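Local coordinates for 23S rRNA (guanine(2535)-N(1))-methyltransferase (Streptomyces viridochromogenes, PDB 1O9G), which methylates N1 of guanosine 2535 in 23S ribosomal RNA, using S-adenosyl-L-methionine as methyl donor, and so confers resistance to the orthosomycin antibiotic avilamycin, at residues Ser2-His6 and Phe40-Leu44; Ala30-Leu35 and Leu230-Arg235; Val154-Leu160 and Gly195-Leu200. The protein carries 3 engineered substitutions. The contacts are given in a common frame with arbitrary orientation. Numbering follows the deposited sequence.

Contact 1: Ser2-His6 and Phe40-Leu44; sequences SAYRH and FQRAL
R42, H6 and Q41 account for most of the 320 Å² buried where the N-terminal arm, 2-6, lies against one turn of helix 33-45. The arm has no regular secondary structure: A3 and Y4 are extended (phi/psi -114/149° and -65/117°), then R5 and H6 turn to negative psi. The backbones come closest at H6 and Q41, whose CA atoms are 6.6 Å apart. The CA-to-CB bond of R42 points sideways to the arm, but with chi1 m and chi2 and chi3 t the side chain stretches along it until NH2 is 2.8 Å from A3 O, near the guanidinium plane. R5, chi1 t, comes over one face of that guanidinium, R5 NH2 standing 3.4 Å from R42 NH1. These like charges are balanced from outside: E228 forms salt bridges with both arginines, and E38 with R42. In this class I methyltransferase (Rossmann-like) fold, helix 33-45 precedes the first strand, 53-57, of the central sheet, and the arm covers a surface-facing side of it. H6, chi1 m, places its ring over the stem of Q41, a CH-pi contact with Q41 CB 3.9 Å from the ring centroid and 24° off the normal. Q41 (m, t) also carries a water bridge: the water accepts from Q41 NE2 (2.7 Å) and donates to H6 O (3.2 Å), while Q41 NE2 has a further partner in T37.

Contact 2: Ala30-Leu35 and Leu230-Arg235; sequences AFPVRL and LKIGTR
This is a partly buried side-chain contact, without hydrogen bonds between the segments, that sets the start of helix 33-45 against the edge of the central sheet, where strand 228-232 turns back into strand 235-241. It buries 269 Å². P32 occupies the N-cap position, with the extended A30 and F31 leading into it and V33-L35 forming the first helical residues. On the sheet side, L230-I232 is extended, and a type II' turn from I232 to R235, with G233 at phi/psi 59/-132°, is closed by I232 N to R235 O and R235 N to I232 O, both 3.0 Å. Strands 228-232 and 235-241 thus make a beta hairpin at one edge of the seven-stranded sheet of class I methyltransferases, in which 235-241 is the single reversed strand. L35 CA is 7.7 Å from I232 CA. L35 (t, p) sends CD1 to L230 CD1 (4.1 Å) and to I232 CG1 (4.0 Å), while L35 CD2 meets R235 CD at 3.8 Å. R235 (chi1 m, chi2 and chi3 t) reaches across to the residues before the helix. P32 CD lies over one face of its guanidinium, 3.6 Å from R235 NH2, and F31 CE1 approaches R235 NE to 3.5 Å.

Contact 3: Val154-Leu160 and Gly195-Leu200; sequences VFDPRAL and GLLRSL. Unlike the reference sequence in segment 195-200: G195 (reference Ala).
An Asx turn shapes the loop that leaves strand 147-151, at one edge of the Rossmann-like methyltransferase sheet, and carries it past helix 190-203. D156, chi1 t, points away from the helix and its OD1 accepts from R158 N (3.1 Å); P157-A159 then have helical phi/psi values. CA atoms lie 5.4 Å apart for F155 and L196, and 4.9 Å for P157 and S199. F155, chi1 m, lays its ring obliquely along G195 and L196, with CE1 3.9 Å from L196 CB; G195 replaces the reference alanine, whose CB would fit here. V154, chi1 p, packs CG2 against L200 CD2 (3.5 Å). L160 (m, t) brings CD1 within 3.3 Å of S199 O, and both L160 and L200 also touch W56 of strand 53-57. S199 is the polar centre of the contact: chi1 t directs its hydroxyl into the loop, where S199 OG donates a hydrogen bond of 2.7 Å to V154 O.

Overall arrangement
Contacts 1 and 2 are neighbours that share helix 33-45, their centres about 11 Å apart, and their segments alternate along the chain. They touch directly: S2 OG lies 3.1 Å from K231 N, a probable hydrogen bond. Contact 3 lies elsewhere, about 26 and 25 Å between centres from contacts 1 and 2, with nearest atoms about 12 and 13 Å away. It follows contact 1 in sequence and is nested inside the loop closed by contact 2. Strand order 3-2-1-4-5-7-6 marks a class I methyltransferase fold, in which contacts 1 and 2 hold the N-terminal arm and helix 33-45 at the hairpin edge, while contact 3 joins the loop after the opposite edge strand, 147-151, to helix 190-203.

Contact 1: Ser2-His6 and Phe40-Leu44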
ATOM      1  N   SER A   2      17.152   1.236  12.588  1.00 56.64           N
ATOM      2  CA  SER A   2      15.848   1.373  13.304  1.00 51.26           C
ATOM      3  C   SER A   2      15.362   0.041  13.862  1.00 49.67           C
ATOM      4  O   SER A   2      15.746  -1.029  13.375  1.00 51.51           O
ATOM      5  CB  SER A   2      14.762   1.937  12.377  1.00 46.46           C
ATOM      6  OG  SER A   2      15.118   3.201  11.857  1.00 48.61           O
ATOM      7  N   ALA A   3      14.494   0.131  14.870  1.00 47.43           N
ATOM      8  CA  ALA A   3      13.854  -1.028  15.485  1.00 45.92           C
ATOM      9  C   ALA A   3      12.356  -0.991  15.211  1.00 39.91           C
ATOM     10  O   ALA A   3      11.767   0.086  15.073  1.00 38.29           O
ATOM     11  CB  ALA A   3      14.114  -1.035  16.986  1.00 50.78           C
ATOM     12  N   TYR A   4      11.748  -2.170  15.119  1.00 37.76           N
ATOM     13  CA  TYR A   4      10.296  -2.282  15.055  1.00 34.08           C
ATOM     14  C   TYR A   4       9.668  -1.802  16.362  1.00 34.92           C
ATOM     15  O   TYR A   4       9.928  -2.359  17.419  1.00 39.06           O
ATOM     16  CB  TYR A   4       9.871  -3.721  14.773  1.00 34.00           C
ATOM     17  CG  TYR A   4      10.244  -4.210  13.396  1.00 32.46           C
ATOM     18  CD1 TYR A   4       9.484  -3.859  12.284  1.00 28.82           C
ATOM     19  CD2 TYR A   4      11.348  -5.028  13.199  1.00 35.38           C
ATOM     20  CE1 TYR A   4       9.820  -4.303  11.023  1.00 29.81           C
ATOM     21  CE2 TYR A   4      11.691  -5.473  11.934  1.00 34.84           C
ATOM     22  CZ  TYR A   4      10.916  -5.113  10.851  1.00 33.27           C
ATOM     23  OH  TYR A   4      11.233  -5.555   9.588  1.00 33.41           O
ATOM     24  N   ARG A   5       8.871  -0.744  16.263  1.00 33.11           N
ATOM     25  CA  ARG A   5       8.157  -0.147  17.380  1.00 34.02           C
ATOM     26  C   ARG A   5       6.777  -0.773  17.585  1.00 33.90           C
ATOM     27  O   ARG A   5       6.271  -0.836  18.701  1.00 36.60           O
ATOM     28  CB  ARG A   5       8.014   1.356  17.120  1.00 33.15           C
ATOM     29  CG  ARG A   5       7.726   2.184  18.339  1.00 36.15           C
ATOM     30  CD  ARG A   5       7.571   3.658  18.048  1.00 34.98           C
ATOM     31  NE  ARG A   5       8.815   4.227  17.531  1.00 34.71           N
ATOM     32  CZ  ARG A   5       8.902   5.061  16.499  1.00 31.60           C
ATOM     33  NH1 ARG A   5       7.821   5.476  15.846  1.00 29.29           N
ATOM     34  NH2 ARG A   5      10.089   5.509  16.117  1.00 32.83           N
ATOM     35  N   HIS A   6       6.173  -1.242  16.494  1.00 31.78           N
ATOM     36  CA  HIS A   6       4.782  -1.699  16.482  1.00 32.80           C
ATOM     37  C   HIS A   6       4.690  -3.166  16.164  1.00 34.52           C
ATOM     38  O   HIS A   6       3.986  -3.911  16.843  1.00 37.59           O
ATOM     39  CB  HIS A   6       3.983  -0.901  15.452  1.00 31.13           C
ATOM     40  CG  HIS A   6       3.836   0.532  15.818  1.00 31.38           C
ATOM     41  ND1 HIS A   6       4.704   1.500  15.367  1.00 29.32           N
ATOM     42  CD2 HIS A   6       2.937   1.165  16.609  1.00 32.37           C
ATOM     43  CE1 HIS A   6       4.357   2.666  15.879  1.00 29.15           C
ATOM     44  NE2 HIS A   6       3.285   2.492  16.631  1.00 33.07           N
ATOM     45  N   PHE A  40       2.776   1.565   8.325  1.00 13.08           N
ATOM     46  CA  PHE A  40       1.387   1.998   8.425  1.00 13.53           C
ATOM     47  C   PHE A  40       1.046   2.422   9.859  1.00 13.24           C
ATOM     48  O   PHE A  40       0.415   3.459  10.086  1.00 13.91           O
ATOM     49  CB  PHE A  40       0.424   0.909   7.924  1.00 14.23           C
ATOM     50  CG  PHE A  40      -1.013   1.287   8.004  1.00 15.46           C
ATOM     51  CD1 PHE A  40      -1.517   2.264   7.183  1.00 16.08           C
ATOM     52  CD2 PHE A  40      -1.861   0.686   8.922  1.00 16.42           C
ATOM     53  CE1 PHE A  40      -2.830   2.622   7.249  1.00 17.21           C
ATOM     54  CE2 PHE A  40      -3.182   1.029   8.990  1.00 18.54           C
ATOM     55  CZ  PHE A  40      -3.671   2.001   8.160  1.00 18.28           C
ATOM     56  N   GLN A  41       1.478   1.630  10.834  1.00 14.58           N
ATOM     57  CA  GLN A  41       1.216   1.950  12.236  1.00 15.68           C
ATOM     58  C   GLN A  41       1.951   3.214  12.686  1.00 15.22           C
ATOM     59  O   GLN A  41       1.413   3.993  13.453  1.00 17.16           O
ATOM     60  CB  GLN A  41       1.508   0.745  13.133  1.00 16.93           C
ATOM     61  CG  GLN A  41       0.537  -0.398  12.895  1.00 17.97           C
ATOM     62  CD  GLN A  41       0.733  -1.525  13.863  1.00 22.25           C
ATOM     63  OE1 GLN A  41       0.537  -1.332  15.065  1.00 26.06           O
ATOM     64  NE2 GLN A  41       1.167  -2.676  13.370  1.00 24.92           N
ATOM     65  N   ARG A  42       3.156   3.448  12.163  1.00 15.08           N
ATOM     66  CA  ARG A  42       3.855   4.693  12.431  1.00 15.38           C
ATOM     67  C   ARG A  42       3.085   5.894  11.868  1.00 14.90           C
ATOM     68  O   ARG A  42       3.036   6.958  12.482  1.00 16.21           O
ATOM     69  CB  ARG A  42       5.293   4.689  11.876  1.00 16.41           C
ATOM     70  CG  ARG A  42       6.238   3.816  12.694  1.00 17.87           C
ATOM     71  CD  ARG A  42       7.617   3.698  12.092  1.00 20.04           C
ATOM     72  NE  ARG A  42       8.526   2.854  12.871  1.00 21.22           N
ATOM     73  CZ  ARG A  42       9.763   3.179  13.208  1.00 24.10           C
ATOM     74  NH1 ARG A  42      10.275   4.363  12.919  1.00 24.88           N
ATOM     75  NH2 ARG A  42      10.498   2.297  13.858  1.00 27.66           N
ATOM     76  N   ALA A  43       2.515   5.741  10.689  1.00 14.42           N
ATOM     77  CA  ALA A  43       1.732   6.808  10.112  1.00 14.55           C
ATOM     78  C   ALA A  43       0.484   7.083  10.946  1.00 15.12           C
ATOM     79  O   ALA A  43       0.136   8.236  11.219  1.00 16.34           O
ATOM     80  CB  ALA A  43       1.367   6.473   8.689  1.00 14.77           C
ATOM     81  N   LEU A  44      -0.229   6.032  11.337  1.00 15.02           N
ATOM     82  CA  LEU A  44      -1.422   6.207  12.162  1.00 16.39           C
ATOM     83  C   LEU A  44      -1.069   6.956  13.443  1.00 16.85           C
ATOM     84  O   LEU A  44      -1.878   7.746  13.928  1.00 18.20           O
ATOM     85  CB  LEU A  44      -2.034   4.861  12.543  1.00 18.35           C
ATOM     86  CG  LEU A  44      -2.717   4.028  11.459  1.00 19.63           C
ATOM     87  CD1 LEU A  44      -3.281   2.753  12.096  1.00 22.73           C
ATOM     88  CD2 LEU A  44      -3.786   4.818  10.777  1.00 21.41           C
TER
HETATM   89  O   HOH W   1       1.140  -4.290  15.513  1.00 48.91           O

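Contact 2: Ala30-Leu35 and Leu230-Arg235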
ATOM      1  N   ALA A  30       7.018  -7.913  -4.330  1.00 23.46           N
ATOM      2  CA  ALA A  30       6.176  -7.991  -3.168  1.00 22.87           C
ATOM      3  C   ALA A  30       6.752  -6.895  -2.258  1.00 23.14           C
ATOM      4  O   ALA A  30       7.665  -6.145  -2.641  1.00 26.35           O
ATOM      5  CB  ALA A  30       6.270  -9.379  -2.579  1.00 23.55           C
ATOM      6  N   PHE A  31       6.201  -6.774  -1.089  1.00 20.01           N
ATOM      7  CA  PHE A  31       6.736  -5.931  -0.042  1.00 18.61           C
ATOM      8  C   PHE A  31       6.660  -6.754   1.250  1.00 17.46           C
ATOM      9  O   PHE A  31       5.683  -7.447   1.458  1.00 17.51           O
ATOM     10  CB  PHE A  31       5.883  -4.669   0.088  1.00 17.51           C
ATOM     11  CG  PHE A  31       6.547  -3.589   0.864  1.00 16.55           C
ATOM     12  CD1 PHE A  31       7.384  -2.686   0.246  1.00 20.41           C
ATOM     13  CD2 PHE A  31       6.346  -3.493   2.234  1.00 16.54           C
ATOM     14  CE1 PHE A  31       8.054  -1.722   0.980  1.00 20.74           C
ATOM     15  CE2 PHE A  31       6.985  -2.496   2.967  1.00 17.92           C
ATOM     16  CZ  PHE A  31       7.808  -1.611   2.346  1.00 20.55           C
ATOM     17  N   PRO A  32       7.647  -6.686   2.146  1.00 18.21           N
ATOM     18  CA  PRO A  32       7.556  -7.469   3.389  1.00 19.11           C
ATOM     19  C   PRO A  32       6.382  -7.039   4.259  1.00 18.41           C
ATOM     20  O   PRO A  32       6.256  -5.857   4.542  1.00 17.27           O
ATOM     21  CB  PRO A  32       8.876  -7.186   4.111  1.00 19.99           C
ATOM     22  CG  PRO A  32       9.710  -6.494   3.168  1.00 22.40           C
ATOM     23  CD  PRO A  32       8.899  -5.924   2.064  1.00 18.38           C
ATOM     24  N   VAL A  33       5.538  -7.981   4.657  1.00 16.92           N
ATOM     25  CA  VAL A  33       4.369  -7.681   5.467  1.00 16.07           C
ATOM     26  C   VAL A  33       4.752  -6.977   6.764  1.00 17.08           C
ATOM     27  O   VAL A  33       4.116  -6.010   7.160  1.00 16.56           O
ATOM     28  CB  VAL A  33       3.566  -8.951   5.761  1.00 18.12           C
ATOM     29  CG1 VAL A  33       2.421  -8.660   6.701  1.00 18.49           C
ATOM     30  CG2 VAL A  33       3.043  -9.556   4.427  1.00 19.06           C
ATOM     31  N   ARG A  34       5.796  -7.452   7.428  1.00 17.85           N
ATOM     32  CA  ARG A  34       6.150  -6.853   8.706  1.00 19.35           C
ATOM     33  C   ARG A  34       6.507  -5.371   8.570  1.00 17.96           C
ATOM     34  O   ARG A  34       6.127  -4.544   9.402  1.00 18.84           O
ATOM     35  CB  ARG A  34       7.298  -7.618   9.349  1.00 21.79           C
ATOM     36  CG  ARG A  34       7.629  -7.157  10.733  1.00 24.16           C
ATOM     37  CD  ARG A  34       8.738  -7.923  11.378  1.00 29.95           C
ATOM     38  NE  ARG A  34       8.764  -7.685  12.814  1.00 31.90           N
ATOM     39  CZ  ARG A  34       9.723  -8.126  13.618  1.00 39.39           C
ATOM     40  NH1 ARG A  34      10.740  -8.831  13.132  1.00 43.12           N
ATOM     41  NH2 ARG A  34       9.674  -7.867  14.918  1.00 42.91           N
ATOM     42  N   LEU A  35       7.245  -5.037   7.533  1.00 17.41           N
ATOM     43  CA  LEU A  35       7.627  -3.663   7.296  1.00 16.77           C
ATOM     44  C   LEU A  35       6.401  -2.852   6.890  1.00 15.72           C
ATOM     45  O   LEU A  35       6.262  -1.686   7.268  1.00 15.59           O
ATOM     46  CB  LEU A  35       8.735  -3.580   6.244  1.00 18.69           C
ATOM     47  CG  LEU A  35       9.266  -2.198   5.940  1.00 19.24           C
ATOM     48  CD1 LEU A  35       9.732  -1.496   7.215  1.00 20.32           C
ATOM     49  CD2 LEU A  35      10.401  -2.266   4.943  1.00 20.78           C
ATOM     50  N   LEU A 230      12.707   5.770   8.981  1.00 24.07           N
ATOM     51  CA  LEU A 230      13.197   4.474   9.408  1.00 26.13           C
ATOM     52  C   LEU A 230      14.066   3.800   8.346  1.00 26.76           C
ATOM     53  O   LEU A 230      13.995   4.128   7.159  1.00 24.20           O
ATOM     54  CB  LEU A 230      12.057   3.574   9.915  1.00 28.01           C
ATOM     55  CG  LEU A 230      11.119   2.923   8.905  1.00 28.67           C
ATOM     56  CD1 LEU A 230      11.822   1.940   7.970  1.00 30.63           C
ATOM     57  CD2 LEU A 230      10.001   2.178   9.629  1.00 31.80           C
ATOM     58  N   LYS A 231      14.919   2.893   8.813  1.00 28.33           N
ATOM     59  CA  LYS A 231      15.785   2.058   7.984  1.00 30.41           C
ATOM     60  C   LYS A 231      15.661   0.629   8.484  1.00 32.43           C
ATOM     61  O   LYS A 231      15.965   0.358   9.653  1.00 35.01           O
ATOM     62  CB  LYS A 231      17.239   2.499   8.135  1.00 33.30           C
ATOM     63  CG  LYS A 231      17.507   3.921   7.666  1.00 34.12           C
ATOM     64  CD  LYS A 231      18.884   4.405   8.130  1.00 39.19           C
ATOM     65  CE  LYS A 231      20.011   3.732   7.336  1.00 42.78           C
ATOM     66  NZ  LYS A 231      21.349   3.857   7.989  1.00 49.84           N
ATOM     67  N   ILE A 232      15.170  -0.270   7.635  1.00 27.31           N
ATOM     68  CA  ILE A 232      15.088  -1.686   7.959  1.00 28.90           C
ATOM     69  C   ILE A 232      15.610  -2.456   6.766  1.00 32.17           C
ATOM     70  O   ILE A 232      15.101  -2.310   5.664  1.00 32.26           O
ATOM     71  CB  ILE A 232      13.624  -2.098   8.252  1.00 30.92           C
ATOM     72  CG1 ILE A 232      13.046  -1.281   9.424  1.00 34.79           C
ATOM     73  CG2 ILE A 232      13.519  -3.597   8.514  1.00 39.66           C
ATOM     74  CD1 ILE A 232      13.564  -1.664  10.772  1.00 42.44           C
ATOM     75  N   GLY A 233      16.632  -3.272   6.990  1.00 42.95           N
ATOM     76  CA  GLY A 233      17.281  -4.000   5.915  1.00 55.04           C
ATOM     77  C   GLY A 233      17.844  -3.040   4.872  1.00 52.35           C
ATOM     78  O   GLY A 233      18.496  -2.006   5.220  1.00 51.76           O
ATOM     79  N   THR A 234      17.541  -3.347   3.598  1.00 58.07           N
ATOM     80  CA  THR A 234      17.975  -2.516   2.474  1.00 59.47           C
ATOM     81  C   THR A 234      16.984  -1.376   2.140  1.00 47.73           C
ATOM     82  O   THR A 234      17.181  -0.649   1.164  1.00 52.20           O
ATOM     83  CB  THR A 234      18.198  -3.405   1.223  1.00 79.88           C
ATOM     84  OG1 THR A 234      18.670  -4.703   1.612  1.00 98.79           O
ATOM     85  CG2 THR A 234      19.328  -2.870   0.355  1.00 91.44           C
ATOM     86  N   ARG A 235      15.935  -1.215   2.946  1.00 28.88           N
ATOM     87  CA  ARG A 235      14.882  -0.241   2.663  1.00 26.44           C
ATOM     88  C   ARG A 235      14.854   0.901   3.693  1.00 25.34           C
ATOM     89  O   ARG A 235      15.180   0.705   4.845  1.00 27.64           O
ATOM     90  CB  ARG A 235      13.523  -0.930   2.671  1.00 26.79           C
ATOM     91  CG  ARG A 235      13.138  -1.650   1.367  1.00 29.05           C
ATOM     92  CD  ARG A 235      11.667  -2.061   1.349  1.00 31.77           C
ATOM     93  NE  ARG A 235      11.271  -2.868   0.184  1.00 35.18           N
ATOM     94  CZ  ARG A 235      11.518  -4.158   0.062  1.00 36.00           C
ATOM     95  NH1 ARG A 235      11.113  -4.825  -1.018  1.00 40.97           N
ATOM     96  NH2 ARG A 235      12.183  -4.807   1.015  1.00 36.48           N
TER

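Contact 3: Val154-Leu160 and Gly195-Leu200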
ATOM      1  N   VAL A 154       0.552  10.420 -10.743  1.00 22.21           N
ATOM      2  CA  VAL A 154       0.670  11.057  -9.435  1.00 22.41           C
ATOM      3  C   VAL A 154       1.418  12.384  -9.522  1.00 22.21           C
ATOM      4  O   VAL A 154       1.235  13.246  -8.682  1.00 22.38           O
ATOM      5  CB  VAL A 154       1.357  10.107  -8.415  1.00 24.35           C
ATOM      6  CG1 VAL A 154       2.843   9.859  -8.766  1.00 26.92           C
ATOM      7  CG2 VAL A 154       1.233  10.654  -7.014  1.00 25.82           C
ATOM      8  N   PHE A 155       2.260  12.544 -10.540  1.00 23.67           N
ATOM      9  CA  PHE A 155       2.979  13.799 -10.742  1.00 25.47           C
ATOM     10  C   PHE A 155       2.151  14.928 -11.367  1.00 26.24           C
ATOM     11  O   PHE A 155       2.633  16.064 -11.484  1.00 30.21           O
ATOM     12  CB  PHE A 155       4.218  13.550 -11.592  1.00 28.73           C
ATOM     13  CG  PHE A 155       5.263  12.752 -10.891  1.00 31.11           C
ATOM     14  CD1 PHE A 155       6.261  13.387 -10.163  1.00 34.13           C
ATOM     15  CD2 PHE A 155       5.242  11.370 -10.934  1.00 30.96           C
ATOM     16  CE1 PHE A 155       7.235  12.649  -9.504  1.00 39.26           C
ATOM     17  CE2 PHE A 155       6.209  10.628 -10.273  1.00 35.80           C
ATOM     18  CZ  PHE A 155       7.206  11.272  -9.553  1.00 39.32           C
ATOM     19  N   ASP A 156       0.923  14.619 -11.770  1.00 25.30           N
ATOM     20  CA  ASP A 156       0.027  15.603 -12.363  1.00 27.45           C
ATOM     21  C   ASP A 156      -1.049  15.935 -11.339  1.00 25.77           C
ATOM     22  O   ASP A 156      -1.995  15.154 -11.184  1.00 24.00           O
ATOM     23  CB  ASP A 156      -0.638  15.035 -13.619  1.00 29.54           C
ATOM     24  CG  ASP A 156      -1.602  16.020 -14.278  1.00 35.16           C
ATOM     25  OD1 ASP A 156      -1.730  17.179 -13.804  1.00 37.01           O
ATOM     26  OD2 ASP A 156      -2.264  15.731 -15.303  1.00 39.03           O
ATOM     27  N   PRO A 157      -0.930  17.074 -10.654  1.00 26.55           N
ATOM     28  CA  PRO A 157      -1.888  17.430  -9.597  1.00 26.44           C
ATOM     29  C   PRO A 157      -3.345  17.552 -10.064  1.00 28.56           C
ATOM     30  O   PRO A 157      -4.257  17.363  -9.261  1.00 28.50           O
ATOM     31  CB  PRO A 157      -1.374  18.787  -9.092  1.00 28.71           C
ATOM     32  CG  PRO A 157      -0.466  19.291 -10.122  1.00 31.78           C
ATOM     33  CD  PRO A 157       0.100  18.118 -10.825  1.00 29.87           C
ATOM     34  N   ARG A 158      -3.555  17.848 -11.340  1.00 33.72           N
ATOM     35  CA  ARG A 158      -4.898  18.003 -11.887  1.00 35.24           C
ATOM     36  C   ARG A 158      -5.584  16.675 -12.141  1.00 32.04           C
ATOM     37  O   ARG A 158      -6.797  16.645 -12.326  1.00 33.88           O
ATOM     38  CB  ARG A 158      -4.846  18.815 -13.180  1.00 41.04           C
ATOM     39  CG  ARG A 158      -4.440  20.272 -12.972  1.00 48.59           C
ATOM     40  CD  ARG A 158      -5.403  21.068 -12.080  1.00 53.81           C
ATOM     41  NE  ARG A 158      -5.014  22.476 -11.988  1.00 63.31           N
ATOM     42  CZ  ARG A 158      -5.852  23.489 -11.731  1.00 70.88           C
ATOM     43  NH1 ARG A 158      -7.152  23.274 -11.512  1.00 70.83           N
ATOM     44  NH2 ARG A 158      -5.383  24.732 -11.682  1.00 79.43           N
ATOM     45  N   ALA A 159      -4.810  15.585 -12.131  1.00 28.40           N
ATOM     46  CA  ALA A 159      -5.338  14.231 -12.304  1.00 26.95           C
ATOM     47  C   ALA A 159      -5.897  13.659 -11.010  1.00 23.57           C
ATOM     48  O   ALA A 159      -6.626  12.673 -11.019  1.00 23.05           O
ATOM     49  CB  ALA A 159      -4.233  13.306 -12.839  1.00 27.75           C
ATOM     50  N   LEU A 160      -5.570  14.281  -9.890  1.00 21.97           N
ATOM     51  CA  LEU A 160      -5.835  13.645  -8.611  1.00 19.67           C
ATOM     52  C   LEU A 160      -7.290  13.703  -8.128  1.00 19.97           C
ATOM     53  O   LEU A 160      -7.759  12.762  -7.509  1.00 18.12           O
ATOM     54  CB  LEU A 160      -4.868  14.152  -7.546  1.00 20.75           C
ATOM     55  CG  LEU A 160      -3.374  14.089  -7.927  1.00 21.34           C
ATOM     56  CD1 LEU A 160      -2.464  14.653  -6.861  1.00 23.65           C
ATOM     57  CD2 LEU A 160      -2.960  12.669  -8.332  1.00 23.00           C
ATOM     58  N   GLY A 195       8.694  16.645  -6.254  1.00 23.50           N
ATOM     59  CA  GLY A 195       7.527  16.887  -7.085  1.00 24.35           C
ATOM     60  C   GLY A 195       6.365  15.972  -6.735  1.00 22.46           C
ATOM     61  O   GLY A 195       5.215  16.383  -6.761  1.00 21.92           O
ATOM     62  N   LEU A 196       6.672  14.722  -6.407  1.00 21.31           N
ATOM     63  CA  LEU A 196       5.649  13.781  -5.995  1.00 20.71           C
ATOM     64  C   LEU A 196       4.967  14.297  -4.739  1.00 18.90           C
ATOM     65  O   LEU A 196       3.737  14.339  -4.662  1.00 17.34           O
ATOM     66  CB  LEU A 196       6.257  12.399  -5.770  1.00 22.08           C
ATOM     67  CG  LEU A 196       5.381  11.332  -5.106  1.00 24.06           C
ATOM     68  CD1 LEU A 196       4.087  11.234  -5.810  1.00 26.86           C
ATOM     69  CD2 LEU A 196       6.116  10.011  -5.128  1.00 30.74           C
ATOM     70  N   LEU A 197       5.747  14.692  -3.748  1.00 18.15           N
ATOM     71  CA  LEU A 197       5.159  15.194  -2.512  1.00 17.65           C
ATOM     72  C   LEU A 197       4.318  16.445  -2.708  1.00 18.12           C
ATOM     73  O   LEU A 197       3.234  16.549  -2.151  1.00 17.47           O
ATOM     74  CB  LEU A 197       6.212  15.449  -1.456  1.00 18.05           C
ATOM     75  CG  LEU A 197       7.009  14.258  -0.956  1.00 19.42           C
ATOM     76  CD1 LEU A 197       8.083  14.785  -0.020  1.00 21.35           C
ATOM     77  CD2 LEU A 197       6.172  13.210  -0.291  1.00 19.99           C
ATOM     78  N   ARG A 198       4.782  17.381  -3.532  1.00 19.71           N
ATOM     79  CA  ARG A 198       4.017  18.596  -3.775  1.00 20.97           C
ATOM     80  C   ARG A 198       2.715  18.301  -4.496  1.00 19.45           C
ATOM     81  O   ARG A 198       1.693  18.884  -4.183  1.00 20.54           O
ATOM     82  CB  ARG A 198       4.823  19.608  -4.576  1.00 24.30           C
ATOM     83  CG  ARG A 198       5.943  20.277  -3.789  1.00 29.34           C
ATOM     84  CD  ARG A 198       6.499  21.496  -4.478  1.00 37.44           C
ATOM     85  NE  ARG A 198       6.615  21.222  -5.905  1.00 41.56           N
ATOM     86  CZ  ARG A 198       7.701  20.758  -6.521  1.00 43.88           C
ATOM     87  NH1 ARG A 198       8.846  20.551  -5.861  1.00 43.76           N
ATOM     88  NH2 ARG A 198       7.643  20.529  -7.833  1.00 47.02           N
ATOM     89  N   SER A 199       2.752  17.396  -5.459  1.00 18.46           N
ATOM     90  CA  SER A 199       1.541  17.028  -6.168  1.00 18.53           C
ATOM     91  C   SER A 199       0.506  16.441  -5.212  1.00 18.11           C
ATOM     92  O   SER A 199      -0.643  16.857  -5.187  1.00 19.32           O
ATOM     93  CB  SER A 199       1.872  16.037  -7.284  1.00 19.74           C
ATOM     94  OG  SER A 199       0.744  15.788  -8.077  1.00 22.98           O
ATOM     95  N   LEU A 200       0.929  15.475  -4.418  1.00 16.55           N
ATOM     96  CA  LEU A 200       0.043  14.836  -3.458  1.00 17.05           C
ATOM     97  C   LEU A 200      -0.520  15.849  -2.470  1.00 17.35           C
ATOM     98  O   LEU A 200      -1.703  15.823  -2.183  1.00 18.04           O
ATOM     99  CB  LEU A 200       0.773  13.719  -2.713  1.00 17.13           C
ATOM    100  CG  LEU A 200       1.092  12.475  -3.542  1.00 17.86           C
ATOM    101  CD1 LEU A 200       1.978  11.508  -2.769  1.00 19.28           C
ATOM    102  CD2 LEU A 200      -0.187  11.817  -4.001  1.00 20.43           C
TER